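Local coordinates for nudix hydrolase domain-containing protein (Thermotoga maritima, PDB 3E57) that is of uncharacterised function but probably acts as a Nudix hydrolase, a family that typically cleaves nucleoside diphosphates linked to another moiety, at residues V21-E24 / D25-E29; E42-L45 / N46-D49; E61-E64 / T65-Q68; T148-V151 / S152-H155. One frame throughout, in Å; residues are numbered along the deposited sequence.

Contact 1: residues V21-E24 / D25-E29; sequences VKTE and DFLKE
Lys22 and Asp25 cross obliquely at the start of helix 23-30, where strand 17-22 turns into its first helical turn and Lys22 occupies the N-cap. The lysine chain bends at chi3 (-61°), which lays its methylene groups over the aspartate: CE of Lys22 comes to 3.2 Å from OD2 of Asp25, while CB approaches the same oxygen from further back. The ammonium overshoots, NZ of Lys22 standing 4.3 Å from Asp25 OD2, too far for a salt bridge, though the opposite charges probably still attract. Lys22 NZ leans instead to Glu24 OE2, in a long salt bridge of 3.9 Å. Thr23 and Leu27 are arranged differently, side by side and pointing the same way. Here the methyl of Thr23 does the touching, CG2 lying 3.7 Å from CD1 of Leu27, and the hydroxyl is turned beside the backbone N to bond the carbonyl oxygen of Glu64. Phe26 puts its CB near CG2 of Val21, and its ring leads off toward Leu143 and Asn145 of strand 131-145. Beneath the side chains run ordinary helical bonds: Phe26 N to Lys22 O, Leu27 N to Thr23 O and Lys28 N to Glu24 O, the second of them practically straight (179° at the hydrogen). Asp25 turns back to the N-cap residue. Where the third residue of a capping box would bond the N-cap amide directly, a water comes between: it accepts from Lys22 N at 3.0 Å and donates to Asp25 OD2 at 2.6 Å.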
ATOM      1  N   VAL B  21      10.074  -0.066 -17.736  1.00 36.07           N
ATOM      2  CA  VAL B  21       9.213  -1.136 -18.232  1.00 36.42           C
ATOM      3  C   VAL B  21       7.885  -0.527 -18.656  1.00 36.65           C
ATOM      4  O   VAL B  21       7.512   0.535 -18.176  1.00 36.37           O
ATOM      5  CB  VAL B  21       8.952  -2.233 -17.178  1.00 35.98           C
ATOM      6  CG1 VAL B  21      10.230  -2.965 -16.840  1.00 35.12           C
ATOM      7  CG2 VAL B  21       8.313  -1.640 -15.922  1.00 36.38           C
ATOM      8  N   LYS B  22       7.192  -1.183 -19.582  1.00 37.77           N
ATOM      9  CA  LYS B  22       5.845  -0.767 -19.959  1.00 38.28           C
ATOM     10  C   LYS B  22       4.928  -1.070 -18.785  1.00 38.32           C
ATOM     11  O   LYS B  22       5.040  -2.123 -18.164  1.00 38.14           O
ATOM     12  CB  LYS B  22       5.356  -1.499 -21.220  1.00 38.69           C
ATOM     13  CG  LYS B  22       6.113  -1.132 -22.495  1.00 39.97           C
ATOM     14  CD  LYS B  22       5.337  -1.505 -23.781  1.00 40.13           C
ATOM     15  CE  LYS B  22       5.060  -3.011 -23.907  1.00 42.16           C
ATOM     16  NZ  LYS B  22       4.549  -3.388 -25.283  1.00 42.81           N
ATOM     17  N   THR B  23       4.035  -0.137 -18.476  1.00 38.41           N
ATOM     18  CA  THR B  23       3.077  -0.328 -17.405  1.00 38.44           C
ATOM     19  C   THR B  23       2.213  -1.560 -17.671  1.00 38.41           C
ATOM     20  O   THR B  23       1.943  -2.334 -16.753  1.00 38.16           O
ATOM     21  CB  THR B  23       2.204   0.926 -17.210  1.00 38.67           C
ATOM     22  OG1 THR B  23       3.047   2.060 -16.975  1.00 39.39           O
ATOM     23  CG2 THR B  23       1.270   0.753 -16.032  1.00 38.55           C
ATOM     24  N   GLU B  24       1.811  -1.773 -18.924  1.00 38.22           N
ATOM     25  CA  GLU B  24       1.006  -2.954 -19.260  1.00 38.23           C
ATOM     26  C   GLU B  24       1.737  -4.264 -18.939  1.00 37.61           C
ATOM     27  O   GLU B  24       1.119  -5.204 -18.435  1.00 37.84           O
ATOM     28  CB  GLU B  24       0.519  -2.929 -20.721  1.00 38.59           C
ATOM     29  CG  GLU B  24       1.605  -2.958 -21.788  1.00 39.97           C
ATOM     30  CD  GLU B  24       1.027  -2.921 -23.207  1.00 40.58           C
ATOM     31  OE1 GLU B  24       0.351  -3.901 -23.602  1.00 43.65           O
ATOM     32  OE2 GLU B  24       1.254  -1.916 -23.923  1.00 43.80           O
ATOM     33  N   ASP B  25       3.044  -4.317 -19.201  1.00 36.71           N
ATOM     34  CA  ASP B  25       3.861  -5.494 -18.850  1.00 36.30           C
ATOM     35  C   ASP B  25       3.970  -5.672 -17.317  1.00 35.51           C
ATOM     36  O   ASP B  25       3.881  -6.786 -16.802  1.00 34.98           O
ATOM     37  CB  ASP B  25       5.267  -5.372 -19.437  1.00 36.04           C
ATOM     38  CG  ASP B  25       5.298  -5.452 -20.972  1.00 36.77           C
ATOM     39  OD1 ASP B  25       4.445  -6.127 -21.590  1.00 36.93           O
ATOM     40  OD2 ASP B  25       6.212  -4.838 -21.552  1.00 36.33           O
ATOM     41  N   PHE B  26       4.186  -4.566 -16.608  1.00 35.15           N
ATOM     42  CA  PHE B  26       4.227  -4.576 -15.132  1.00 35.02           C
ATOM     43  C   PHE B  26       2.926  -5.117 -14.539  1.00 34.97           C
ATOM     44  O   PHE B  26       2.937  -6.079 -13.768  1.00 34.74           O
ATOM     45  CB  PHE B  26       4.538  -3.171 -14.589  1.00 34.55           C
ATOM     46  CG  PHE B  26       4.286  -3.013 -13.112  1.00 34.75           C
ATOM     47  CD1 PHE B  26       5.127  -3.604 -12.180  1.00 34.35           C
ATOM     48  CD2 PHE B  26       3.212  -2.265 -12.655  1.00 35.27           C
ATOM     49  CE1 PHE B  26       4.888  -3.462 -10.809  1.00 34.98           C
ATOM     50  CE2 PHE B  26       2.968  -2.127 -11.279  1.00 34.27           C
ATOM     51  CZ  PHE B  26       3.808  -2.722 -10.372  1.00 33.36           C
ATOM     52  N   LEU B  27       1.802  -4.517 -14.915  1.00 35.05           N
ATOM     53  CA  LEU B  27       0.502  -4.940 -14.388  1.00 35.37           C
ATOM     54  C   LEU B  27       0.190  -6.393 -14.740  1.00 35.50           C
ATOM     55  O   LEU B  27      -0.363  -7.134 -13.916  1.00 35.36           O
ATOM     56  CB  LEU B  27      -0.618  -4.010 -14.877  1.00 35.72           C
ATOM     57  CG  LEU B  27      -0.479  -2.530 -14.472  1.00 36.60           C
ATOM     58  CD1 LEU B  27      -1.453  -1.653 -15.269  1.00 37.85           C
ATOM     59  CD2 LEU B  27      -0.668  -2.316 -12.968  1.00 37.30           C
ATOM     60  N   LYS B  28       0.550  -6.808 -15.953  1.00 35.84           N
ATOM     61  CA  LYS B  28       0.356  -8.194 -16.367  1.00 35.59           C
ATOM     62  C   LYS B  28       1.155  -9.148 -15.475  1.00 35.61           C
ATOM     63  O   LYS B  28       0.645 -10.183 -15.045  1.00 36.09           O
ATOM     64  CB  LYS B  28       0.742  -8.380 -17.847  1.00 36.17           C
ATOM     65  CG  LYS B  28       1.070  -9.830 -18.262  1.00 37.18           C
ATOM     66  CD  LYS B  28      -0.026 -10.838 -17.881  1.00 39.32           C
ATOM     67  CE  LYS B  28      -0.881 -11.261 -19.070  1.00 40.02           C
ATOM     68  NZ  LYS B  28      -2.063 -12.009 -18.558  1.00 40.31           N
ATOM     69  N   GLU B  29       2.401  -8.798 -15.190  1.00 35.17           N
ATOM     70  CA  GLU B  29       3.250  -9.660 -14.375  1.00 34.38           C
ATOM     71  C   GLU B  29       2.859  -9.622 -12.892  1.00 33.67           C
ATOM     72  O   GLU B  29       2.786 -10.660 -12.231  1.00 33.13           O
ATOM     73  CB  GLU B  29       4.710  -9.244 -14.526  1.00 35.10           C
ATOM     74  CG  GLU B  29       5.693 -10.271 -13.992  1.00 36.84           C
ATOM     75  CD  GLU B  29       5.719 -11.550 -14.818  1.00 39.87           C
ATOM     76  OE1 GLU B  29       5.506 -11.490 -16.052  1.00 40.99           O
ATOM     77  OE2 GLU B  29       5.943 -12.617 -14.216  1.00 43.37           O
TER
HETATM   78  O   HOH W   1       8.416  -3.567 -20.966  1.00 40.00           O

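Contact 2: residues E42-L45 / N46-D49; sequences EDFL and NFLD
Leu48 sits over one face of the Phe44 ring, one turn along helix 41-51, and this pair forms the tight part of the contact. CG of Leu48 lies 4.2 Å from the centroid of the Phe44 ring and 18° off its normal, a CH-pi contact, while its two methyls spread over the rim: CD1 is 3.8 Å from Phe44 CE2 and CD2 faces CZ and CE1. The phenyl is swung forward to receive them because its CG stands opposite the backbone N (chi1 -180°). Phe47 meets the same ring obliquely, its CD2 being 4.1 Å from CE1 of Phe44, and Leu45 adds a looser methyl contact, CD2 to CD1 of Leu48 at 4.3 Å. Beyond the helix, Phe119 of helix 115-130 packs edge-to-face with Phe44 and also touches Leu45 and Leu48. Replacing Phe44 by an alanine would probably leave a gap beside Leu48 and take from Phe119 its edge-to-face partner.

The other side of the helix is polar and looser. Glu42 bends at chi2 to bring its carboxylate forward, across the side chain of Asn46, the two flat groups turned 58° apart, and its OE1 forms a salt bridge with Arg116. Asp49 accepts a bond from the backbone N of Arg116. Regular backbone bonds, such as Leu48 N to Phe44 O at 2.9 Å, run beneath both sides. The chemistry is that of an amphipathic helix: Phe44, Leu45 and Leu48 pack on helix 115-130, Phe47 on Phe30, and the carboxylates at the margin probably help to orient the helix through Arg116.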
ATOM      1  N   GLU B  42      14.377 -13.166  -7.683  1.00 32.47           N
ATOM      2  CA  GLU B  42      14.695 -13.809  -8.959  1.00 32.67           C
ATOM      3  C   GLU B  42      13.594 -13.551 -10.001  1.00 32.55           C
ATOM      4  O   GLU B  42      13.892 -13.244 -11.153  1.00 32.85           O
ATOM      5  CB  GLU B  42      14.929 -15.310  -8.761  1.00 33.08           C
ATOM      6  CG  GLU B  42      15.471 -16.018  -9.987  1.00 34.64           C
ATOM      7  CD  GLU B  42      16.655 -15.297 -10.588  1.00 38.70           C
ATOM      8  OE1 GLU B  42      17.627 -15.022  -9.847  1.00 41.59           O
ATOM      9  OE2 GLU B  42      16.607 -14.994 -11.798  1.00 42.17           O
ATOM     10  N   ASP B  43      12.331 -13.651  -9.584  1.00 32.69           N
ATOM     11  CA  ASP B  43      11.191 -13.355 -10.464  1.00 32.43           C
ATOM     12  C   ASP B  43      11.262 -11.922 -10.987  1.00 32.02           C
ATOM     13  O   ASP B  43      11.034 -11.666 -12.179  1.00 31.99           O
ATOM     14  CB  ASP B  43       9.851 -13.561  -9.737  1.00 33.05           C
ATOM     15  CG  ASP B  43       9.556 -15.024  -9.416  1.00 34.83           C
ATOM     16  OD1 ASP B  43      10.206 -15.929  -9.989  1.00 36.56           O
ATOM     17  OD2 ASP B  43       8.649 -15.267  -8.579  1.00 37.99           O
ATOM     18  N   PHE B  44      11.601 -10.985 -10.102  1.00 30.82           N
ATOM     19  CA  PHE B  44      11.748  -9.585 -10.504  1.00 30.76           C
ATOM     20  C   PHE B  44      12.876  -9.367 -11.519  1.00 30.40           C
ATOM     21  O   PHE B  44      12.689  -8.677 -12.514  1.00 30.25           O
ATOM     22  CB  PHE B  44      11.982  -8.695  -9.280  1.00 30.05           C
ATOM     23  CG  PHE B  44      12.133  -7.251  -9.619  1.00 29.76           C
ATOM     24  CD1 PHE B  44      11.094  -6.567 -10.229  1.00 28.65           C
ATOM     25  CD2 PHE B  44      13.312  -6.582  -9.350  1.00 29.33           C
ATOM     26  CE1 PHE B  44      11.228  -5.240 -10.564  1.00 29.06           C
ATOM     27  CE2 PHE B  44      13.451  -5.241  -9.694  1.00 28.70           C
ATOM     28  CZ  PHE B  44      12.401  -4.578 -10.294  1.00 28.96           C
ATOM     29  N   LEU B  45      14.048  -9.934 -11.253  1.00 30.53           N
ATOM     30  CA  LEU B  45      15.194  -9.773 -12.153  1.00 30.96           C
ATOM     31  C   LEU B  45      14.911 -10.386 -13.523  1.00 31.21           C
ATOM     32  O   LEU B  45      15.271  -9.811 -14.551  1.00 31.36           O
ATOM     33  CB  LEU B  45      16.453 -10.398 -11.556  1.00 30.74           C
ATOM     34  CG  LEU B  45      17.080  -9.715 -10.344  1.00 29.88           C
ATOM     35  CD1 LEU B  45      18.303 -10.510  -9.914  1.00 29.67           C
ATOM     36  CD2 LEU B  45      17.428  -8.246 -10.633  1.00 29.04           C
ATOM     37  N   ASN B  46      14.262 -11.550 -13.522  1.00 32.06           N
ATOM     38  CA  ASN B  46      13.778 -12.189 -14.752  1.00 32.47           C
ATOM     39  C   ASN B  46      12.800 -11.280 -15.482  1.00 32.52           C
ATOM     40  O   ASN B  46      12.874 -11.124 -16.696  1.00 31.40           O
ATOM     41  CB  ASN B  46      13.100 -13.523 -14.430  1.00 33.22           C
ATOM     42  CG  ASN B  46      14.095 -14.612 -14.065  1.00 35.74           C
ATOM     43  OD1 ASN B  46      15.296 -14.497 -14.347  1.00 38.97           O
ATOM     44  ND2 ASN B  46      13.602 -15.682 -13.441  1.00 38.97           N
ATOM     45  N   PHE B  47      11.890 -10.664 -14.727  1.00 32.11           N
ATOM     46  CA  PHE B  47      10.948  -9.689 -15.283  1.00 32.25           C
ATOM     47  C   PHE B  47      11.669  -8.541 -15.978  1.00 32.32           C
ATOM     48  O   PHE B  47      11.274  -8.119 -17.070  1.00 32.97           O
ATOM     49  CB  PHE B  47      10.015  -9.163 -14.180  1.00 31.82           C
ATOM     50  CG  PHE B  47       9.277  -7.921 -14.552  1.00 31.55           C
ATOM     51  CD1 PHE B  47       8.109  -7.990 -15.297  1.00 31.06           C
ATOM     52  CD2 PHE B  47       9.724  -6.676 -14.128  1.00 30.83           C
ATOM     53  CE1 PHE B  47       7.412  -6.836 -15.645  1.00 31.64           C
ATOM     54  CE2 PHE B  47       9.034  -5.526 -14.475  1.00 30.89           C
ATOM     55  CZ  PHE B  47       7.873  -5.607 -15.230  1.00 30.50           C
ATOM     56  N   LEU B  48      12.741  -8.045 -15.360  1.00 32.65           N
ATOM     57  CA  LEU B  48      13.543  -6.977 -15.957  1.00 32.95           C
ATOM     58  C   LEU B  48      14.218  -7.428 -17.251  1.00 33.33           C
ATOM     59  O   LEU B  48      14.212  -6.710 -18.234  1.00 32.78           O
ATOM     60  CB  LEU B  48      14.617  -6.480 -14.982  1.00 32.62           C
ATOM     61  CG  LEU B  48      14.153  -5.741 -13.730  1.00 31.90           C
ATOM     62  CD1 LEU B  48      15.375  -5.280 -12.931  1.00 30.64           C
ATOM     63  CD2 LEU B  48      13.242  -4.576 -14.123  1.00 29.64           C
ATOM     64  N   ASP B  49      14.811  -8.613 -17.241  1.00 34.47           N
ATOM     65  CA  ASP B  49      15.472  -9.120 -18.444  1.00 35.19           C
ATOM     66  C   ASP B  49      14.483  -9.344 -19.579  1.00 35.72           C
ATOM     67  O   ASP B  49      14.820  -9.130 -20.741  1.00 36.10           O
ATOM     68  CB  ASP B  49      16.244 -10.403 -18.144  1.00 35.60           C
ATOM     69  CG  ASP B  49      17.660 -10.135 -17.662  1.00 36.77           C
ATOM     70  OD1 ASP B  49      18.210  -9.045 -17.967  1.00 36.25           O
ATOM     71  OD2 ASP B  49      18.221 -11.030 -16.980  1.00 38.18           O
TER

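Contact 3: residues E61-E64 / T65-Q68; sequences EYDE and TTKQ
The carboxylate of Asp63 is gripped twice at one oxygen by Thr65, from two directions. The hydroxyl comes in on the syn side, only 18° out of the carboxylate plane, and Thr65 OG1 donates to Asp63 OD1 over 2.7 Å. The backbone amide arrives instead from above that plane, Thr65 N donating to the same OD1 at 3.1 Å, and this bond closes an Asx turn just ahead of strand 66-77. OD2 of Asp63 lies alongside CB of Thr65, 3.6 Å away. A chi1 of -168° carries the carboxylate beside the carbonyl carbon and toward both donors. With an alanine here, the Thr65 amide and hydroxyl would probably lose their shared acceptor and the turn be free to relax.

The second flat group, the amide of Gln68, extends back toward the loop, NE2 standing 3.7 Å from the backbone N of Glu61. Its OE1 is hydrogen-bonded to His106. Glu64, between the two, gives its carboxylate to a salt bridge with Arg153. One water bridges the two arms of the bend: it lies 2.9 Å from Asp63 O, is hydrogen-bonded to Thr66 OG1 at 3.1 Å, and accepts a weak bond from Gln68 NE2 at 3.3 Å.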
ATOM      1  N   GLU B  61       9.550  11.031 -17.888  1.00 58.95           N
ATOM      2  CA  GLU B  61       8.891  11.872 -16.869  1.00 58.89           C
ATOM      3  C   GLU B  61       7.437  12.244 -17.223  1.00 58.89           C
ATOM      4  O   GLU B  61       6.599  12.409 -16.326  1.00 59.15           O
ATOM      5  CB  GLU B  61       9.745  13.136 -16.621  1.00 59.17           C
ATOM      6  CG  GLU B  61       9.045  14.359 -15.987  1.00 59.85           C
ATOM      7  CD  GLU B  61       8.813  14.226 -14.482  1.00 61.94           C
ATOM      8  OE1 GLU B  61       9.025  15.231 -13.759  1.00 62.76           O
ATOM      9  OE2 GLU B  61       8.421  13.129 -14.020  1.00 63.21           O
ATOM     10  N   TYR B  62       7.149  12.369 -18.519  1.00 58.62           N
ATOM     11  CA  TYR B  62       5.821  12.765 -19.012  1.00 58.22           C
ATOM     12  C   TYR B  62       5.011  11.590 -19.582  1.00 57.71           C
ATOM     13  O   TYR B  62       4.149  11.791 -20.445  1.00 57.88           O
ATOM     14  CB  TYR B  62       5.974  13.834 -20.107  1.00 58.88           C
ATOM     15  CG  TYR B  62       6.142  15.252 -19.601  1.00 59.60           C
ATOM     16  CD1 TYR B  62       5.083  16.158 -19.656  1.00 60.03           C
ATOM     17  CD2 TYR B  62       7.361  15.694 -19.086  1.00 60.06           C
ATOM     18  CE1 TYR B  62       5.231  17.468 -19.204  1.00 60.03           C
ATOM     19  CE2 TYR B  62       7.517  17.000 -18.629  1.00 60.03           C
ATOM     20  CZ  TYR B  62       6.448  17.883 -18.693  1.00 59.92           C
ATOM     21  OH  TYR B  62       6.595  19.179 -18.249  1.00 59.86           O
ATOM     22  N   ASP B  63       5.269  10.371 -19.113  1.00 56.60           N
ATOM     23  CA  ASP B  63       4.662   9.197 -19.739  1.00 55.82           C
ATOM     24  C   ASP B  63       4.270   8.123 -18.726  1.00 54.98           C
ATOM     25  O   ASP B  63       5.138   7.462 -18.148  1.00 54.96           O
ATOM     26  CB  ASP B  63       5.621   8.614 -20.789  1.00 55.93           C
ATOM     27  CG  ASP B  63       4.958   7.579 -21.693  1.00 56.37           C
ATOM     28  OD1 ASP B  63       3.708   7.511 -21.733  1.00 56.60           O
ATOM     29  OD2 ASP B  63       5.693   6.835 -22.377  1.00 56.53           O
ATOM     30  N   GLU B  64       2.959   7.952 -18.532  1.00 53.75           N
ATOM     31  CA  GLU B  64       2.423   6.895 -17.670  1.00 52.76           C
ATOM     32  C   GLU B  64       2.301   5.547 -18.394  1.00 51.44           C
ATOM     33  O   GLU B  64       1.911   4.551 -17.784  1.00 51.54           O
ATOM     34  CB  GLU B  64       1.065   7.302 -17.081  1.00 52.93           C
ATOM     35  CG  GLU B  64       1.166   8.349 -15.978  1.00 53.55           C
ATOM     36  CD  GLU B  64      -0.171   8.664 -15.317  1.00 54.04           C
ATOM     37  OE1 GLU B  64      -1.125   7.865 -15.454  1.00 56.54           O
ATOM     38  OE2 GLU B  64      -0.264   9.717 -14.650  1.00 55.66           O
ATOM     39  N   THR B  65       2.639   5.511 -19.683  1.00 49.64           N
ATOM     40  CA  THR B  65       2.730   4.253 -20.432  1.00 48.42           C
ATOM     41  C   THR B  65       3.891   3.387 -19.947  1.00 46.85           C
ATOM     42  O   THR B  65       3.916   2.179 -20.192  1.00 46.51           O
ATOM     43  CB  THR B  65       2.950   4.502 -21.942  1.00 48.57           C
ATOM     44  OG1 THR B  65       2.006   5.470 -22.422  1.00 49.41           O
ATOM     45  CG2 THR B  65       2.793   3.206 -22.731  1.00 49.18           C
ATOM     46  N   THR B  66       4.870   4.017 -19.298  1.00 45.13           N
ATOM     47  CA  THR B  66       6.018   3.303 -18.754  1.00 43.81           C
ATOM     48  C   THR B  66       6.272   3.680 -17.294  1.00 42.59           C
ATOM     49  O   THR B  66       5.828   4.732 -16.806  1.00 42.36           O
ATOM     50  CB  THR B  66       7.299   3.587 -19.572  1.00 43.90           C
ATOM     51  OG1 THR B  66       7.516   5.001 -19.652  1.00 43.29           O
ATOM     52  CG2 THR B  66       7.188   3.002 -20.983  1.00 43.48           C
ATOM     53  N   LYS B  67       6.987   2.797 -16.604  1.00 40.81           N
ATOM     54  CA  LYS B  67       7.443   3.066 -15.254  1.00 39.45           C
ATOM     55  C   LYS B  67       8.963   2.942 -15.192  1.00 37.91           C
ATOM     56  O   LYS B  67       9.544   1.984 -15.699  1.00 37.57           O
ATOM     57  CB  LYS B  67       6.735   2.133 -14.256  1.00 39.35           C
ATOM     58  CG  LYS B  67       5.287   2.553 -14.045  1.00 39.64           C
ATOM     59  CD  LYS B  67       4.541   1.721 -13.009  1.00 39.78           C
ATOM     60  CE  LYS B  67       3.330   2.490 -12.438  1.00 39.48           C
ATOM     61  NZ  LYS B  67       3.675   3.280 -11.180  1.00 40.01           N
ATOM     62  N   GLN B  68       9.590   3.953 -14.602  1.00 36.34           N
ATOM     63  CA  GLN B  68      11.023   3.993 -14.397  1.00 35.54           C
ATOM     64  C   GLN B  68      11.377   3.116 -13.208  1.00 34.48           C
ATOM     65  O   GLN B  68      10.827   3.295 -12.127  1.00 33.52           O
ATOM     66  CB  GLN B  68      11.459   5.432 -14.133  1.00 35.54           C
ATOM     67  CG  GLN B  68      11.134   6.386 -15.294  1.00 36.35           C
ATOM     68  CD  GLN B  68      11.045   7.826 -14.864  1.00 36.75           C
ATOM     69  OE1 GLN B  68      11.953   8.350 -14.224  1.00 39.68           O
ATOM     70  NE2 GLN B  68       9.948   8.483 -15.222  1.00 38.15           N
TER
HETATM   71  O   HOH W   2       7.876   6.852 -17.252  1.00 47.51           O

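Contact 4: residues T148-V151 / S152-H155; sequences TTEV and SRVH
Two hydroxyls carry the polar part of the contact: Thr149 OG1 and Ser152 OG are hydrogen-bonded at 2.7 Å, and either may be the donor. The threonine oxygen is placed between its own backbone N and carbonyl carbon (chi1 66°), facing the first turn. Among backbone bonds, Arg153 N reaches Thr149 O at 3.0 Å, and Val154 N bonds Val151 O at 3.1 Å, approaching from well above the carbonyl plane. These hold a short, weakly bonded helical turn about 150-153, which joins the antiparallel strands 131-145 and 155-163 within the Nudix domain.

The flat groups make the remaining contacts. Arg153, bent at chi3, folds its guanidinium back over the start of the turn, so that Thr149 O lies over one face, toward the rim, 3.7 Å from Arg153 CZ, with the backbone of Glu150 against the same face. On its charged end, NH1 is held by the carbonyl of Ser147.

Apolar contact comes from Val151 and His155, which lie side by side. CG1 of Val151 stands over one face of the imidazole, 3.8 Å from the His155 centroid, in a CH-pi contact; the His106 ring meets that of His155 at about 90°.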
ATOM      1  N   THR B 148      -0.080   8.337  -5.837  1.00 33.50           N
ATOM      2  CA  THR B 148      -0.540   9.571  -5.184  1.00 34.57           C
ATOM      3  C   THR B 148       0.111  10.873  -5.700  1.00 35.40           C
ATOM      4  O   THR B 148      -0.326  11.964  -5.331  1.00 35.57           O
ATOM      5  CB  THR B 148      -0.405   9.489  -3.649  1.00 34.85           C
ATOM      6  OG1 THR B 148       0.925   9.102  -3.292  1.00 36.24           O
ATOM      7  CG2 THR B 148      -1.385   8.464  -3.092  1.00 35.29           C
ATOM      8  N   THR B 149       1.136  10.769  -6.550  1.00 35.94           N
ATOM      9  CA  THR B 149       1.784  11.965  -7.120  1.00 36.38           C
ATOM     10  C   THR B 149       2.169  11.730  -8.564  1.00 36.91           C
ATOM     11  O   THR B 149       2.195  10.583  -9.027  1.00 37.10           O
ATOM     12  CB  THR B 149       3.038  12.414  -6.303  1.00 36.41           C
ATOM     13  OG1 THR B 149       4.084  11.434  -6.392  1.00 36.74           O
ATOM     14  CG2 THR B 149       2.681  12.643  -4.821  1.00 36.78           C
ATOM     15  N   GLU B 150       2.447  12.820  -9.280  1.00 37.16           N
ATOM     16  CA  GLU B 150       2.908  12.746 -10.667  1.00 37.48           C
ATOM     17  C   GLU B 150       4.145  11.865 -10.786  1.00 37.04           C
ATOM     18  O   GLU B 150       4.224  11.010 -11.661  1.00 36.93           O
ATOM     19  CB  GLU B 150       3.267  14.141 -11.205  1.00 37.77           C
ATOM     20  CG  GLU B 150       2.099  15.086 -11.436  1.00 39.14           C
ATOM     21  CD  GLU B 150       2.556  16.437 -11.989  1.00 39.89           C
ATOM     22  OE1 GLU B 150       3.635  16.923 -11.570  1.00 43.91           O
ATOM     23  OE2 GLU B 150       1.842  17.014 -12.839  1.00 43.11           O
ATOM     24  N   VAL B 151       5.111  12.092  -9.905  1.00 36.80           N
ATOM     25  CA  VAL B 151       6.351  11.324  -9.925  1.00 36.67           C
ATOM     26  C   VAL B 151       6.063   9.857  -9.581  1.00 36.28           C
ATOM     27  O   VAL B 151       6.533   8.950 -10.268  1.00 36.77           O
ATOM     28  CB  VAL B 151       7.402  11.926  -8.965  1.00 36.61           C
ATOM     29  CG1 VAL B 151       8.665  11.071  -8.931  1.00 36.68           C
ATOM     30  CG2 VAL B 151       7.743  13.351  -9.385  1.00 37.86           C
ATOM     31  N   SER B 152       5.267   9.631  -8.537  1.00 35.66           N
ATOM     32  CA  SER B 152       4.930   8.273  -8.104  1.00 35.58           C
ATOM     33  C   SER B 152       4.362   7.418  -9.219  1.00 34.83           C
ATOM     34  O   SER B 152       4.766   6.264  -9.378  1.00 34.02           O
ATOM     35  CB  SER B 152       3.924   8.317  -6.952  1.00 35.62           C
ATOM     36  OG  SER B 152       4.560   8.838  -5.813  1.00 37.85           O
ATOM     37  N   ARG B 153       3.446   7.983 -10.001  1.00 34.47           N
ATOM     38  CA  ARG B 153       2.764   7.214 -11.047  1.00 34.76           C
ATOM     39  C   ARG B 153       3.675   6.730 -12.183  1.00 34.38           C
ATOM     40  O   ARG B 153       3.312   5.789 -12.906  1.00 35.03           O
ATOM     41  CB  ARG B 153       1.582   8.007 -11.611  1.00 34.87           C
ATOM     42  CG  ARG B 153       0.463   8.185 -10.610  1.00 35.10           C
ATOM     43  CD  ARG B 153      -0.808   8.756 -11.220  1.00 37.04           C
ATOM     44  NE  ARG B 153      -0.714  10.167 -11.607  1.00 38.88           N
ATOM     45  CZ  ARG B 153      -1.014  11.208 -10.829  1.00 40.01           C
ATOM     46  NH1 ARG B 153      -1.388  11.051  -9.561  1.00 40.63           N
ATOM     47  NH2 ARG B 153      -0.913  12.439 -11.325  1.00 40.23           N
ATOM     48  N   VAL B 154       4.841   7.358 -12.345  1.00 33.86           N
ATOM     49  CA  VAL B 154       5.796   6.954 -13.380  1.00 33.12           C
ATOM     50  C   VAL B 154       7.017   6.227 -12.809  1.00 32.80           C
ATOM     51  O   VAL B 154       7.948   5.933 -13.547  1.00 33.34           O
ATOM     52  CB  VAL B 154       6.248   8.168 -14.254  1.00 33.43           C
ATOM     53  CG1 VAL B 154       5.034   8.883 -14.830  1.00 33.01           C
ATOM     54  CG2 VAL B 154       7.115   9.134 -13.467  1.00 33.68           C
ATOM     55  N   HIS B 155       7.003   5.918 -11.506  1.00 31.69           N
ATOM     56  CA  HIS B 155       8.124   5.244 -10.845  1.00 31.09           C
ATOM     57  C   HIS B 155       7.689   3.906 -10.263  1.00 29.96           C
ATOM     58  O   HIS B 155       6.636   3.809  -9.636  1.00 30.28           O
ATOM     59  CB  HIS B 155       8.668   6.097  -9.697  1.00 31.29           C
ATOM     60  CG  HIS B 155       9.593   7.192 -10.125  1.00 32.17           C
ATOM     61  ND1 HIS B 155      10.514   7.756  -9.271  1.00 33.20           N
ATOM     62  CD2 HIS B 155       9.748   7.820 -11.311  1.00 34.29           C
ATOM     63  CE1 HIS B 155      11.184   8.700  -9.909  1.00 33.65           C
ATOM     64  NE2 HIS B 155      10.743   8.755 -11.150  1.00 33.27           N
TER

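Overall arrangement
Contacts 1, 3 and 4 step across the neighbouring strands 17-22, 66-77 and 155-163 of the mixed sheet. Contact 1 joins contact 3 where strands 17-22 and 66-77 run antiparallel, Val21 O receiving Lys67 N at 2.8 Å, and contact 3 joins contact 4 through Gln68 N and Val154 O, also 2.8 Å apart, their centres about 9 Å from each other. Contact 2 meets this row only at contact 1, where Phe47 packs on Val21, Phe26 and Glu29; its centre is about 22 Å from that of contact 4. Contact 2 also packs against helix 115-130, whose sequence suggests that it is the Nudix helix, the usual metal-binding element of this family.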